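Local coordinates for protein SalCYP truncation (Salinispora tropica, PDB 7ABB) that belongs to the cytochrome P450 family, a mostly helical haem-binding fold, and holds a heme c in its pocket, at residues 266-271 and 355-360. Numbering follows the deposited sequence.
Sequences EVRPAA and AWEEWH
Arg268, on helix 268-278, comes nearest to Glu357 of helix 345-362, their CA atoms 8.4 Å apart. The backbones are therefore well separated, and a long arginine bridges the gap. Its CG lies anti to the carbonyl carbon (chi1 -66°), and from there the chain runs extended toward the second helix. The guanidinium arrives obliquely. Arg268 NH1 stands 3.9 Å from Glu357 CG, and NH2 is 4.4 Å from the CB of His360. The guanidinium and carboxylate planes are turned 56° apart, and Arg268 NH1 and Glu357 OE2 stay 4.9 Å apart, too far for a direct salt bridge.

Two waters make the link instead. Water 1 accepts from Arg268 NH1 and donates to Glu357 OE2 at 2.7 Å. Water 2 also accepts from Arg268 NH1, at 2.9 Å, and donates to the backbone O of Glu357. NH1 thus reaches both the side chain and the main chain of one residue.

Each charged group has a further partner. Arg268 NE donates a hydrogen bond to the backbone O of Phe261 in helix 255-263, while Glu357 OE1 forms a salt bridge with Arg112. His360 is held on its own helix: ND1 donates to Trp356 O at 2.8 Å, nearly straight at 166°, with the acceptor in the ring plane. The backbone N of His360 reaches the same oxygen from the opposite face of the carbonyl. This pins the ring, one face of which meets Trp359 CD1.

The polar link between the two helices of the P450 fold runs through two bound waters, beside loose direct contacts of the guanidinium. With 158 Å² buried, it is a small interface. The attraction between Arg268 and Glu357 is probably softened by the intervening water, and the charge of Glu357 is partly met by Arg112.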
loop_
_atom_site.group_PDB
_atom_site.type_symbol
_atom_site.label_atom_id
_atom_site.label_comp_id
_atom_site.label_asym_id
_atom_site.label_seq_id
_atom_site.Cartn_x
_atom_site.Cartn_y
_atom_site.Cartn_z
ATOM N N GLU A 266 8.754 -12.073 -19.648
ATOM C CA GLU A 266 7.787 -11.173 -20.257
ATOM C C GLU A 266 6.476 -11.116 -19.475
ATOM O O GLU A 266 5.759 -10.110 -19.565
ATOM C CB GLU A 266 7.528 -11.616 -21.699
ATOM C CG GLU A 266 6.470 -10.819 -22.444
ATOM C CD GLU A 266 6.238 -11.345 -23.852
ATOM O OE1 GLU A 266 5.085 -11.285 -24.331
ATOM O OE2 GLU A 266 7.212 -11.824 -24.474
ATOM N N VAL A 267 6.150 -12.168 -18.713
ATOM C CA VAL A 267 4.906 -12.190 -17.945
ATOM C C VAL A 267 5.009 -11.447 -16.623
ATOM O O VAL A 267 3.993 -11.266 -15.944
ATOM C CB VAL A 267 4.475 -13.645 -17.664
ATOM C CG1 VAL A 267 5.133 -14.184 -16.391
ATOM C CG2 VAL A 267 2.962 -13.755 -17.581
ATOM N N ARG A 268 6.204 -11.025 -16.217
ATOM C CA ARG A 268 6.362 -10.569 -14.841
ATOM C C ARG A 268 5.550 -9.314 -14.535
ATOM O O ARG A 268 4.983 -9.239 -13.432
ATOM C CB ARG A 268 7.852 -10.383 -14.524
ATOM C CG ARG A 268 8.608 -11.718 -14.548
ATOM C CD ARG A 268 10.114 -11.504 -14.395
ATOM N NE ARG A 268 10.793 -12.779 -14.224
ATOM C CZ ARG A 268 12.105 -12.924 -14.116
ATOM N NH1 ARG A 268 12.900 -11.867 -14.168
ATOM N NH2 ARG A 268 12.616 -14.132 -13.951
ATOM N N PRO A 269 5.470 -8.308 -15.408
ATOM C CA PRO A 269 4.630 -7.140 -15.072
ATOM C C PRO A 269 3.164 -7.500 -14.877
ATOM O O PRO A 269 2.531 -7.001 -13.935
ATOM C CB PRO A 269 4.860 -6.201 -16.266
ATOM C CG PRO A 269 6.247 -6.573 -16.754
ATOM C CD PRO A 269 6.266 -8.071 -16.628
ATOM N N ALA A 270 2.632 -8.391 -15.710
ATOM C CA ALA A 270 1.267 -8.871 -15.526
ATOM C C ALA A 270 1.130 -9.650 -14.224
ATOM O O ALA A 270 0.093 -9.584 -13.547
ATOM C CB ALA A 270 0.864 -9.739 -16.718
ATOM N N ALA A 271 2.152 -10.427 -13.870
ATOM C CA ALA A 271 2.101 -11.154 -12.612
ATOM C C ALA A 271 2.042 -10.197 -11.427
ATOM O O ALA A 271 1.251 -10.410 -10.490
ATOM C CB ALA A 271 3.305 -12.100 -12.499
ATOM N N ALA A 355 12.368 -6.202 -6.862
ATOM C CA ALA A 355 12.752 -7.151 -5.813
ATOM C C ALA A 355 12.551 -8.571 -6.285
ATOM O O ALA A 355 13.419 -9.430 -6.076
ATOM C CB ALA A 355 11.947 -6.921 -4.547
ATOM N N TRP A 356 11.416 -8.855 -6.914
ATOM C CA TRP A 356 11.189 -10.225 -7.358
ATOM C C TRP A 356 12.127 -10.628 -8.500
ATOM O O TRP A 356 12.516 -11.804 -8.605
ATOM C CB TRP A 356 9.723 -10.420 -7.768
ATOM C CG TRP A 356 8.744 -10.371 -6.594
ATOM C CD1 TRP A 356 9.039 -10.435 -5.263
ATOM C CD2 TRP A 356 7.318 -10.243 -6.687
ATOM N NE1 TRP A 356 7.871 -10.361 -4.520
ATOM C CE2 TRP A 356 6.810 -10.223 -5.374
ATOM C CE3 TRP A 356 6.445 -10.120 -7.751
ATOM C CZ2 TRP A 356 5.440 -10.113 -5.109
ATOM C CZ3 TRP A 356 5.088 -10.000 -7.490
ATOM C CH2 TRP A 356 4.607 -10.000 -6.182
ATOM N N GLU A 357 12.502 -9.694 -9.370
ATOM C CA GLU A 357 13.497 -9.980 -10.395
ATOM C C GLU A 357 14.816 -10.393 -9.754
ATOM O O GLU A 357 15.427 -11.416 -10.115
ATOM C CB GLU A 357 13.689 -8.748 -11.292
ATOM C CG GLU A 357 12.567 -8.496 -12.289
ATOM C CD GLU A 357 12.705 -7.175 -13.016
ATOM O OE1 GLU A 357 13.388 -6.269 -12.490
ATOM O OE2 GLU A 357 12.132 -7.029 -14.120
ATOM N N GLU A 358 15.308 -9.574 -8.821
ATOM C CA GLU A 358 16.608 -9.875 -8.232
ATOM C C GLU A 358 16.531 -11.132 -7.370
ATOM O O GLU A 358 17.496 -11.904 -7.313
ATOM C CB GLU A 358 17.126 -8.676 -7.429
ATOM C CG GLU A 358 17.424 -7.443 -8.284
ATOM C CD GLU A 358 18.407 -7.742 -9.369
ATOM O OE1 GLU A 358 19.496 -8.264 -9.048
ATOM O OE2 GLU A 358 18.102 -7.462 -10.542
ATOM N N TRP A 359 15.386 -11.370 -6.726
ATOM C CA TRP A 359 15.202 -12.587 -5.947
ATOM C C TRP A 359 15.377 -13.818 -6.826
ATOM O O TRP A 359 16.114 -14.742 -6.470
ATOM C CB TRP A 359 13.818 -12.577 -5.284
ATOM C CG TRP A 359 13.564 -13.805 -4.467
ATOM C CD1 TRP A 359 13.180 -15.029 -4.936
ATOM C CD2 TRP A 359 13.711 -13.942 -3.046
ATOM N NE1 TRP A 359 13.073 -15.906 -3.899
ATOM C CE2 TRP A 359 13.395 -15.276 -2.728
ATOM C CE3 TRP A 359 14.087 -13.078 -2.018
ATOM C CZ2 TRP A 359 13.441 -15.763 -1.425
ATOM C CZ3 TRP A 359 14.138 -13.558 -0.720
ATOM C CH2 TRP A 359 13.795 -14.897 -0.435
ATOM N N HIS A 360 14.719 -13.853 -7.988
ATOM C CA HIS A 360 14.782 -15.063 -8.811
ATOM C C HIS A 360 16.115 -15.243 -9.525
ATOM O O HIS A 360 16.465 -16.357 -9.929
ATOM C CB HIS A 360 13.613 -15.053 -9.790
ATOM C CG HIS A 360 12.310 -15.352 -9.127
ATOM N ND1 HIS A 360 11.551 -14.390 -8.494
ATOM C CD2 HIS A 360 11.669 -16.527 -8.925
ATOM C CE1 HIS A 360 10.473 -14.953 -7.974
ATOM N NE2 HIS A 360 10.526 -16.252 -8.218
HETATM O O HOH W 1 12.301 -9.239 -15.662
HETATM O O HOH W 2 15.278 -12.490 -12.717
#